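Short chain dehydrogenase (Rhodopseudomonas palustris, PDB 3H7A) probably catalyses NAD(P)-dependent oxidation of alcohols or reduction of carbonyl compounds, its own substrate remaining unassigned. Local coordinates at residues B[104-107]-B[108-112]; B[45-48]-B[49-53]; B[17-20]-B[21-25]. One frame throughout, in Å; residues are numbered along the deposited sequence. Where two conformers were deposited one is given.

Interaction 1. Residues B[104-107]-B[108-112]; sequences DRVF and RKVWE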
ATOM      1  N   ASP B 104      29.594  -0.210  -5.010  1.00 23.46           N
ATOM      2  CA  ASP B 104      29.593  -1.062  -3.822  1.00 15.52           C
ATOM      3  C   ASP B 104      29.679  -0.218  -2.555  1.00 22.03           C
ATOM      4  O   ASP B 104      28.914  -0.419  -1.615  1.00 23.22           O
ATOM      5  CB  ASP B 104      30.763  -2.049  -3.871  1.00 22.55           C
ATOM      6  CG  ASP B 104      30.687  -2.985  -5.059  1.00 21.65           C
ATOM      7  OD1 ASP B 104      29.637  -2.997  -5.723  1.00 23.49           O
ATOM      8  OD2 ASP B 104      31.668  -3.719  -5.331  1.00 29.50           O
ATOM      9  N   ARG B 105      30.594   0.742  -2.551  1.00 20.33           N
ATOM     10  CA  ARG B 105      30.771   1.653  -1.421  1.00 22.76           C
ATOM     11  C   ARG B 105      29.504   2.436  -1.070  1.00 18.41           C
ATOM     12  O   ARG B 105      29.092   2.438   0.089  1.00 27.17           O
ATOM     13  CB  ARG B 105      31.926   2.628  -1.682  1.00 25.99           C
ATOM     14  CG  ARG B 105      32.320   3.403  -0.462  1.00 23.67           C
ATOM     15  CD  ARG B 105      33.301   4.507  -0.772  1.00 29.28           C
ATOM     16  NE  ARG B 105      32.984   5.662   0.055  1.00 47.63           N
ATOM     17  CZ  ARG B 105      33.547   5.937   1.227  1.00 52.12           C
ATOM     18  NH1 ARG B 105      33.157   7.012   1.901  1.00 56.18           N
ATOM     19  NH2 ARG B 105      34.501   5.152   1.717  1.00 47.82           N
ATOM     20  N   VAL B 106      28.922   3.135  -2.050  1.00 23.91           N
ATOM     21  CA  VAL B 106      27.709   3.934  -1.826  1.00 18.22           C
ATOM     22  C   VAL B 106      26.544   3.102  -1.262  1.00 19.24           C
ATOM     23  O   VAL B 106      25.942   3.494  -0.266  1.00 21.87           O
ATOM     24  CB  VAL B 106      27.305   4.718  -3.109  1.00 19.61           C
ATOM     25  CG1 VAL B 106      25.833   5.156  -3.081  1.00 24.85           C
ATOM     26  CG2 VAL B 106      28.227   5.928  -3.271  1.00 22.12           C
ATOM     27  N   PHE B 107      26.271   1.948  -1.865  1.00 20.29           N
ATOM     28  CA  PHE B 107      25.200   1.070  -1.403  1.00 19.35           C
ATOM     29  C   PHE B 107      25.423   0.596   0.050  1.00 22.98           C
ATOM     30  O   PHE B 107      24.499   0.690   0.862  1.00 24.08           O
ATOM     31  CB  PHE B 107      24.997  -0.112  -2.364  1.00 16.86           C
ATOM     32  CG  PHE B 107      23.673  -0.865  -2.167  1.00 23.29           C
ATOM     33  CD1 PHE B 107      22.521  -0.486  -2.865  1.00 13.30           C
ATOM     34  CD2 PHE B 107      23.589  -1.963  -1.298  1.00 21.30           C
ATOM     35  CE1 PHE B 107      21.286  -1.167  -2.692  1.00 11.28           C
ATOM     36  CE2 PHE B 107      22.388  -2.661  -1.129  1.00 17.74           C
ATOM     37  CZ  PHE B 107      21.227  -2.252  -1.811  1.00 22.09           C
ATOM     38  N   ARG B 108      26.630   0.105   0.366  1.00 22.08           N
ATOM     39  CA  ARG B 108      26.968  -0.354   1.729  0.50 22.04           C
ATOM     40  C   ARG B 108      26.878   0.774   2.761  1.00 20.29           C
ATOM     41  O   ARG B 108      26.295   0.589   3.838  1.00 25.23           O
ATOM     42  CB  ARG B 108      28.381  -0.944   1.768  0.50 21.23           C
ATOM     43  CG  ARG B 108      28.488  -2.347   2.365  0.50 30.13           C
ATOM     44  CD  ARG B 108      28.626  -2.412   3.887  0.50 29.51           C
ATOM     45  NE  ARG B 108      28.542  -3.807   4.341  0.50 30.08           N
ATOM     46  CZ  ARG B 108      28.596  -4.212   5.608  0.50 28.57           C
ATOM     47  NH1 ARG B 108      28.496  -5.508   5.890  0.50 22.28           N
ATOM     48  NH2 ARG B 108      28.743  -3.333   6.591  0.50 23.93           N
ATOM     49  N   LYS B 109      27.475   1.928   2.433  1.00 20.45           N
ATOM     50  CA  LYS B 109      27.529   3.118   3.316  1.00 24.55           C
ATOM     51  C   LYS B 109      26.148   3.675   3.621  1.00 25.35           C
ATOM     52  O   LYS B 109      25.868   4.045   4.771  1.00 19.62           O
ATOM     53  CB  LYS B 109      28.389   4.241   2.706  1.00 17.93           C
ATOM     54  CG  LYS B 109      28.676   5.470   3.619  1.00 38.40           C
ATOM     55  CD  LYS B 109      29.369   6.657   2.869  1.00 46.09           C
ATOM     56  CE  LYS B 109      28.436   7.873   2.592  1.00 55.42           C
ATOM     57  NZ  LYS B 109      27.595   7.814   1.337  1.00 52.55           N
ATOM     58  N   VAL B 110      25.296   3.759   2.596  1.00 22.80           N
ATOM     59  CA  VAL B 110      23.924   4.244   2.791  1.00 18.50           C
ATOM     60  C   VAL B 110      23.142   3.278   3.687  1.00 20.51           C
ATOM     61  O   VAL B 110      22.443   3.710   4.604  1.00 20.60           O
ATOM     62  CB  VAL B 110      23.224   4.527   1.442  1.00 20.74           C
ATOM     63  CG1 VAL B 110      21.741   4.773   1.622  1.00 19.03           C
ATOM     64  CG2 VAL B 110      23.874   5.738   0.810  1.00 19.81           C
ATOM     65  N   TRP B 111      23.309   1.973   3.476  1.00 20.18           N
ATOM     66  CA  TRP B 111      22.723   1.008   4.392  1.00 18.05           C
ATOM     67  C   TRP B 111      23.244   1.122   5.843  1.00 26.16           C
ATOM     68  O   TRP B 111      22.453   1.084   6.801  1.00 24.58           O
ATOM     69  CB  TRP B 111      22.942  -0.404   3.879  1.00 19.03           C
ATOM     70  CG  TRP B 111      22.446  -1.444   4.839  1.00 20.61           C
ATOM     71  CD1 TRP B 111      21.153  -1.853   5.007  1.00 20.23           C
ATOM     72  CD2 TRP B 111      23.234  -2.209   5.764  1.00 22.05           C
ATOM     73  NE1 TRP B 111      21.085  -2.819   5.987  1.00 23.26           N
ATOM     74  CE2 TRP B 111      22.345  -3.063   6.461  1.00 21.71           C
ATOM     75  CE3 TRP B 111      24.606  -2.258   6.067  1.00 25.79           C
ATOM     76  CZ2 TRP B 111      22.779  -3.968   7.434  1.00 24.89           C
ATOM     77  CZ3 TRP B 111      25.043  -3.157   7.037  1.00 22.10           C
ATOM     78  CH2 TRP B 111      24.126  -4.002   7.710  1.00 23.56           C
ATOM     79  N   GLU B 112      24.563   1.262   6.006  1.00 25.76           N
ATOM     80  CA  GLU B 112      25.167   1.380   7.343  1.00 21.76           C
ATOM     81  C   GLU B 112      24.621   2.580   8.107  1.00 19.89           C
ATOM     82  O   GLU B 112      24.321   2.479   9.292  1.00 23.91           O
ATOM     83  CB  GLU B 112      26.692   1.482   7.273  1.00 16.26           C
ATOM     84  CG  GLU B 112      27.400   0.229   6.752  1.00 25.04           C
ATOM     85  CD  GLU B 112      28.921   0.394   6.662  1.00 33.54           C
ATOM     86  OE1 GLU B 112      29.435   1.542   6.710  1.00 32.77           O
ATOM     87  OE2 GLU B 112      29.600  -0.641   6.544  1.00 37.73           O
TER
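The guanidinium group of R105 slants against the aliphatic chain of K109, with R105 NH1 3.9 Å from K109 CD. In the conformer given, one of two, W111 CZ3 stands 3.7 Å above one face of the R108 guanidinium, offset toward the rim, and E112 CD lies in plane at its edge. The indole of W111 in turn has R108 O in its own plane, at the edge. All of these groups belong to the first turns of helix 104-132, which follows the fourth strand of the Rossmann fold and forms part of a subunit interface in this assembly. The rings of F107 and W111 stack on F119 and W111 of the second subunit, and D104 is bridged to R123 of that subunit.

One turn apart, and again in this conformer, R108 NH2 donates to E112 OE2 at 2.8 Å in a salt bridge. E112 OE2 accepts through its anti lone pair, and lies 12° out of the guanidinium plane. With the side chain so placed, R108 NH1 reaches E112 of the second subunit, and the arginine then links two carboxylates across the interface. R105 and K109 carry like charges, but the bends of the K109 chain leave its NZ 5.6 Å from R105 NH1.

The backbone is regular, with i to i+4 bonds such as K109 N to R105 O at 2.9 Å. The methyls of V110 are fixed by chi1 of 169°: CG1 is anti to the backbone N and CG2 lies beside that N, which brings CG2 to 3.2 Å from V106 O. On the side facing helix 153-173, V106 CG1 approaches V110 CG2 at 4.4 Å.

Interaction 2. Residues B[45-48]-B[49-53]; sequences APLV and AEIEA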
ATOM      1  N   ALA B  45      27.672  22.914  19.563  1.00 45.25           N
ATOM      2  CA  ALA B  45      27.853  24.022  20.518  1.00 42.94           C
ATOM      3  C   ALA B  45      26.843  25.179  20.402  1.00 40.55           C
ATOM      4  O   ALA B  45      26.351  25.637  21.429  1.00 43.22           O
ATOM      5  CB  ALA B  45      29.302  24.541  20.508  1.00 46.99           C
ATOM      6  N   PRO B  46      26.529  25.656  19.172  1.00 41.68           N
ATOM      7  CA  PRO B  46      25.415  26.613  19.102  1.00 42.98           C
ATOM      8  C   PRO B  46      24.079  26.088  19.659  1.00 44.84           C
ATOM      9  O   PRO B  46      23.399  26.824  20.383  1.00 46.56           O
ATOM     10  CB  PRO B  46      25.305  26.910  17.601  1.00 45.32           C
ATOM     11  CG  PRO B  46      26.676  26.666  17.083  1.00 44.71           C
ATOM     12  CD  PRO B  46      27.131  25.458  17.837  1.00 41.45           C
ATOM     13  N   LEU B  47      23.730  24.834  19.345  1.00 41.00           N
ATOM     14  CA  LEU B  47      22.486  24.213  19.820  1.00 36.04           C
ATOM     15  C   LEU B  47      22.436  24.126  21.344  1.00 37.37           C
ATOM     16  O   LEU B  47      21.412  24.451  21.956  1.00 36.76           O
ATOM     17  CB  LEU B  47      22.277  22.825  19.190  1.00 36.75           C
ATOM     18  CG  LEU B  47      21.024  22.023  19.588  1.00 37.20           C
ATOM     19  CD1 LEU B  47      19.736  22.777  19.268  1.00 34.35           C
ATOM     20  CD2 LEU B  47      21.022  20.629  18.956  1.00 35.99           C
ATOM     21  N   VAL B  48      23.541  23.693  21.946  1.00 34.88           N
ATOM     22  CA  VAL B  48      23.641  23.590  23.400  1.00 37.20           C
ATOM     23  C   VAL B  48      23.468  24.962  24.049  1.00 39.95           C
ATOM     24  O   VAL B  48      22.685  25.101  24.982  1.00 39.73           O
ATOM     25  CB  VAL B  48      24.965  22.928  23.833  1.00 36.59           C
ATOM     26  CG1 VAL B  48      25.104  22.916  25.340  1.00 37.76           C
ATOM     27  CG2 VAL B  48      25.030  21.509  23.308  1.00 35.97           C
ATOM     28  N   ALA B  49      24.165  25.966  23.514  1.00 41.63           N
ATOM     29  CA  ALA B  49      24.070  27.347  23.999  1.00 44.09           C
ATOM     30  C   ALA B  49      22.639  27.872  23.961  1.00 44.28           C
ATOM     31  O   ALA B  49      22.166  28.427  24.942  1.00 45.51           O
ATOM     32  CB  ALA B  49      24.991  28.256  23.201  1.00 44.60           C
ATOM     33  N   GLU B  50      21.961  27.660  22.834  1.00 43.40           N
ATOM     34  CA  GLU B  50      20.578  28.079  22.637  1.00 45.22           C
ATOM     35  C   GLU B  50      19.593  27.364  23.560  1.00 40.27           C
ATOM     36  O   GLU B  50      18.687  27.989  24.102  1.00 42.98           O
ATOM     37  CB  GLU B  50      20.175  27.848  21.180  1.00 46.74           C
ATOM     38  CG  GLU B  50      18.855  28.484  20.776  1.00 56.84           C
ATOM     39  CD  GLU B  50      18.536  28.313  19.297  1.00 62.36           C
ATOM     40  OE1 GLU B  50      19.356  27.715  18.556  1.00 69.18           O
ATOM     41  OE2 GLU B  50      17.451  28.781  18.878  1.00 74.10           O
ATOM     42  N   ILE B  51      19.762  26.055  23.721  1.00 35.80           N
ATOM     43  CA  ILE B  51      18.888  25.271  24.592  1.00 33.07           C
ATOM     44  C   ILE B  51      19.092  25.648  26.073  1.00 35.11           C
ATOM     45  O   ILE B  51      18.117  25.864  26.801  1.00 37.39           O
ATOM     46  CB  ILE B  51      19.051  23.741  24.342  1.00 32.35           C
ATOM     47  CG1 ILE B  51      18.388  23.340  23.013  1.00 29.59           C
ATOM     48  CG2 ILE B  51      18.487  22.927  25.504  1.00 32.77           C
ATOM     49  CD1 ILE B  51      18.488  21.839  22.684  1.00 24.54           C
ATOM     50  N   GLU B  52      20.353  25.770  26.492  1.00 38.43           N
ATOM     51  CA  GLU B  52      20.698  26.097  27.887  1.00 44.54           C
ATOM     52  C   GLU B  52      20.313  27.519  28.304  1.00 44.55           C
ATOM     53  O   GLU B  52      19.918  27.732  29.450  1.00 47.31           O
ATOM     54  CB  GLU B  52      22.184  25.844  28.173  1.00 45.35           C
ATOM     55  CG  GLU B  52      22.557  24.367  28.327  1.00 50.45           C
ATOM     56  CD  GLU B  52      24.059  24.136  28.498  1.00 51.33           C
ATOM     57  OE1 GLU B  52      24.855  25.064  28.230  1.00 54.52           O
ATOM     58  OE2 GLU B  52      24.447  23.012  28.883  1.00 51.60           O
ATOM     59  N   ALA B  53      20.418  28.475  27.376  1.00 43.58           N
ATOM     60  CA  ALA B  53      19.999  29.861  27.629  1.00 42.96           C
ATOM     61  C   ALA B  53      18.494  29.985  27.816  1.00 45.48           C
ATOM     62  O   ALA B  53      18.029  30.862  28.535  1.00 52.02           O
ATOM     63  CB  ALA B  53      20.476  30.795  26.515  1.00 40.72           C
TER
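I51 climbs back along its own helix against L47, one turn earlier. The helix, 45-53, is the crossover of a beta-alpha-beta unit of the Rossmann fold, running between strands 33-38 and 57-62. Starting at the base of the side chain, I51 CB stands 3.4 Å from L47 O, the carbonyl that also accepts I51 N at 2.9 Å. CG1 is turned to the side of the backbone N, anti to the carbonyl carbon (chi1 -74°), which keeps I51 CG1 near the same oxygen, 3.4 Å from L47 O. The chain then runs straight on, and its tip, CD1, meets L47 CD1 at 3.8 Å. The two side chains lie side by side, point the same way and pack on helix 18-29, where L47 meets A21 and A24 and I51 meets A28; I51 also touches I58 of strand 57-62.

V48 and E52 repeat the i to i+4 spacing with different chemistry. E52 N bonds to V48 O with an N-H...O angle of 164°, and the E52 chain extends alongside the valine, which also packs on I58 and A60 of strand 57-62. The whole carboxylate lies against V48 CG1: E52 CD is 3.5 Å from it, and E52 OE1 and OE2 are each 3.6 Å.

Interaction 3. Residues B[17-20]-B[21-25]; sequences DYIG and AEIAK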
ATOM      1  N   ASP B  17      21.335  18.257  11.532  1.00 47.34           N
ATOM      2  CA  ASP B  17      20.551  19.068  10.600  1.00 46.78           C
ATOM      3  C   ASP B  17      19.570  19.964  11.346  1.00 44.98           C
ATOM      4  O   ASP B  17      19.482  19.912  12.575  1.00 41.19           O
ATOM      5  CB  ASP B  17      19.836  18.204   9.534  1.00 47.26           C
ATOM      6  CG  ASP B  17      18.896  17.145  10.124  1.00 46.74           C
ATOM      7  OD1 ASP B  17      18.677  17.095  11.346  1.00 43.82           O
ATOM      8  OD2 ASP B  17      18.363  16.335   9.341  1.00 52.91           O
ATOM      9  N   TYR B  18      18.831  20.772  10.595  1.00 45.84           N
ATOM     10  CA  TYR B  18      17.828  21.655  11.178  1.00 47.63           C
ATOM     11  C   TYR B  18      16.671  20.891  11.834  1.00 42.20           C
ATOM     12  O   TYR B  18      16.210  21.274  12.905  1.00 35.50           O
ATOM     13  CB  TYR B  18      17.320  22.646  10.131  1.00 57.24           C
ATOM     14  CG  TYR B  18      18.353  23.661   9.726  1.00 63.99           C
ATOM     15  CD1 TYR B  18      18.711  24.699  10.594  1.00 69.78           C
ATOM     16  CD2 TYR B  18      18.984  23.584   8.486  1.00 66.91           C
ATOM     17  CE1 TYR B  18      19.669  25.637  10.236  1.00 71.64           C
ATOM     18  CE2 TYR B  18      19.944  24.517   8.111  1.00 73.51           C
ATOM     19  CZ  TYR B  18      20.281  25.543   8.994  1.00 71.96           C
ATOM     20  OH  TYR B  18      21.230  26.474   8.635  1.00 70.72           O
ATOM     21  N   ILE B  19      16.232  19.806  11.197  1.00 32.80           N
ATOM     22  CA  ILE B  19      15.186  18.963  11.746  1.00 32.50           C
ATOM     23  C   ILE B  19      15.624  18.395  13.105  1.00 28.54           C
ATOM     24  O   ILE B  19      14.917  18.555  14.102  1.00 34.95           O
ATOM     25  CB  ILE B  19      14.792  17.851  10.751  1.00 29.80           C
ATOM     26  CG1 ILE B  19      14.057  18.462   9.562  1.00 34.79           C
ATOM     27  CG2 ILE B  19      13.878  16.841  11.408  1.00 31.78           C
ATOM     28  CD1 ILE B  19      13.942  17.540   8.373  1.00 41.64           C
ATOM     29  N   GLY B  20      16.809  17.786  13.144  1.00 30.35           N
ATOM     30  CA  GLY B  20      17.374  17.211  14.376  1.00 31.47           C
ATOM     31  C   GLY B  20      17.538  18.210  15.505  1.00 30.88           C
ATOM     32  O   GLY B  20      17.235  17.902  16.660  1.00 30.92           O
ATOM     33  N   ALA B  21      18.009  19.408  15.168  1.00 29.63           N
ATOM     34  CA  ALA B  21      18.178  20.497  16.135  1.00 29.89           C
ATOM     35  C   ALA B  21      16.852  20.960  16.710  1.00 28.97           C
ATOM     36  O   ALA B  21      16.746  21.209  17.913  1.00 30.47           O
ATOM     37  CB  ALA B  21      18.895  21.668  15.483  1.00 33.76           C
ATOM     38  N   GLU B  22      15.840  21.072  15.848  1.00 31.46           N
ATOM     39  CA  GLU B  22      14.496  21.449  16.282  1.00 30.11           C
ATOM     40  C   GLU B  22      13.844  20.388  17.149  1.00 25.95           C
ATOM     41  O   GLU B  22      13.116  20.713  18.084  1.00 28.33           O
ATOM     42  CB  GLU B  22      13.589  21.769  15.095  1.00 31.52           C
ATOM     43  CG  GLU B  22      13.897  23.091  14.416  1.00 37.69           C
ATOM     44  CD  GLU B  22      13.809  24.285  15.347  1.00 44.36           C
ATOM     45  OE1 GLU B  22      12.882  24.349  16.193  1.00 44.64           O
ATOM     46  OE2 GLU B  22      14.675  25.168  15.214  1.00 49.45           O
ATOM     47  N   ILE B  23      14.104  19.120  16.841  1.00 26.59           N
ATOM     48  CA  ILE B  23      13.606  18.028  17.676  1.00 23.54           C
ATOM     49  C   ILE B  23      14.204  18.148  19.080  1.00 27.35           C
ATOM     50  O   ILE B  23      13.482  18.050  20.073  1.00 28.79           O
ATOM     51  CB  ILE B  23      13.920  16.637  17.067  1.00 24.90           C
ATOM     52  CG1 ILE B  23      13.134  16.418  15.769  1.00 18.92           C
ATOM     53  CG2 ILE B  23      13.585  15.556  18.051  1.00 23.87           C
ATOM     54  CD1 ILE B  23      13.629  15.226  14.947  1.00 21.35           C
ATOM     55  N   ALA B  24      15.513  18.395  19.145  1.00 28.20           N
ATOM     56  CA  ALA B  24      16.227  18.548  20.411  1.00 28.26           C
ATOM     57  C   ALA B  24      15.669  19.741  21.189  1.00 24.05           C
ATOM     58  O   ALA B  24      15.339  19.595  22.363  1.00 29.87           O
ATOM     59  CB  ALA B  24      17.728  18.697  20.164  1.00 24.75           C
ATOM     60  N   LYS B  25      15.515  20.886  20.513  1.00 28.53           N
ATOM     61  CA  LYS B  25      14.897  22.091  21.099  1.00 28.21           C
ATOM     62  C   LYS B  25      13.524  21.802  21.698  1.00 29.20           C
ATOM     63  O   LYS B  25      13.237  22.242  22.801  1.00 34.33           O
ATOM     64  CB  LYS B  25      14.768  23.236  20.070  1.00 25.03           C
ATOM     65  CG  LYS B  25      16.071  23.938  19.658  1.00 32.22           C
ATOM     66  CD  LYS B  25      15.777  25.157  18.747  1.00 31.27           C
ATOM     67  CE  LYS B  25      16.924  25.421  17.776  1.00 48.84           C
ATOM     68  NZ  LYS B  25      16.776  26.674  16.958  1.00 49.33           N
TER
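D17 grips the start of helix 18-29 twice, through its backbone with A21 and through its carboxylate with G20. As the N-cap residue, it accepts G20 N on OD1 at 2.7 Å. The donor comes from above the carboxylate plane, 39° out of it, and chi1 of 58° brings OD1 back to the G20 amide. A CB on G20 would have stood 2.8 Å from that OD1, so the bare glycine leaves room for the cap. The sequence DYIG closes the glycine-rich turn after the first strand, which in this family commonly receives the dinucleotide cofactor.

Backbone bonds then follow at i to i+4, from A21 N to D17 O through A24 N to G20 O. The bond from I23 N to I19 O is 2.9 Å long.

Apolar contact is made by the two isoleucines, whose side chains cross at a slant: I19 CG2 lies 3.9 Å from I23 CD1. I23 CG1 sits closer still to the backbone, 3.2 Å from I19 O.

The charged contact joins E22 and K25, with E22 also touching P216 of helix 216-228. E22 CG rests 3.3 Å from Y18 O, and a bend at chi2 of -58° carries the carboxylate to a salt bridge, K25 NZ to E22 OE2 at 3.1 Å, from the syn side of E22 OE2 but tilted out of the carboxylate plane. With an alanine in place of E22, K25 would probably be left without one of its two carboxylate mates, and Y18 O would lose the contact of CG.

The other mate is E50 on helix 45-53; L47 of that helix packs on A21 and A24, and I51 on A24. On another flank, I19 and I23 touch V219 and Y223 of helix 216-228, so helix 18-29, crossing from strand 9-13 to strand 33-38, lies between the two.

In the fold
All three interactions are one-turn contacts within single helices, but they serve different surroundings. Interactions 2 and 3 lie on the crossover helices of consecutive beta-alpha-beta units, their centres 12 Å apart. They touch through an apolar seam, with I51 CD1 3.8 Å from A24 C, and through the E50 to K25 salt bridge at its margin. Interaction 2 is largely exposed on its outer side, whereas interaction 3, nearer the centre of the chain, adds a capped helix start. Interaction 1 stands apart, about 21 Å from interaction 2 and 14 Å from interaction 3 between nearest atoms. Its aromatic rings and paired charges face a second subunit, while no other chain touches the other two.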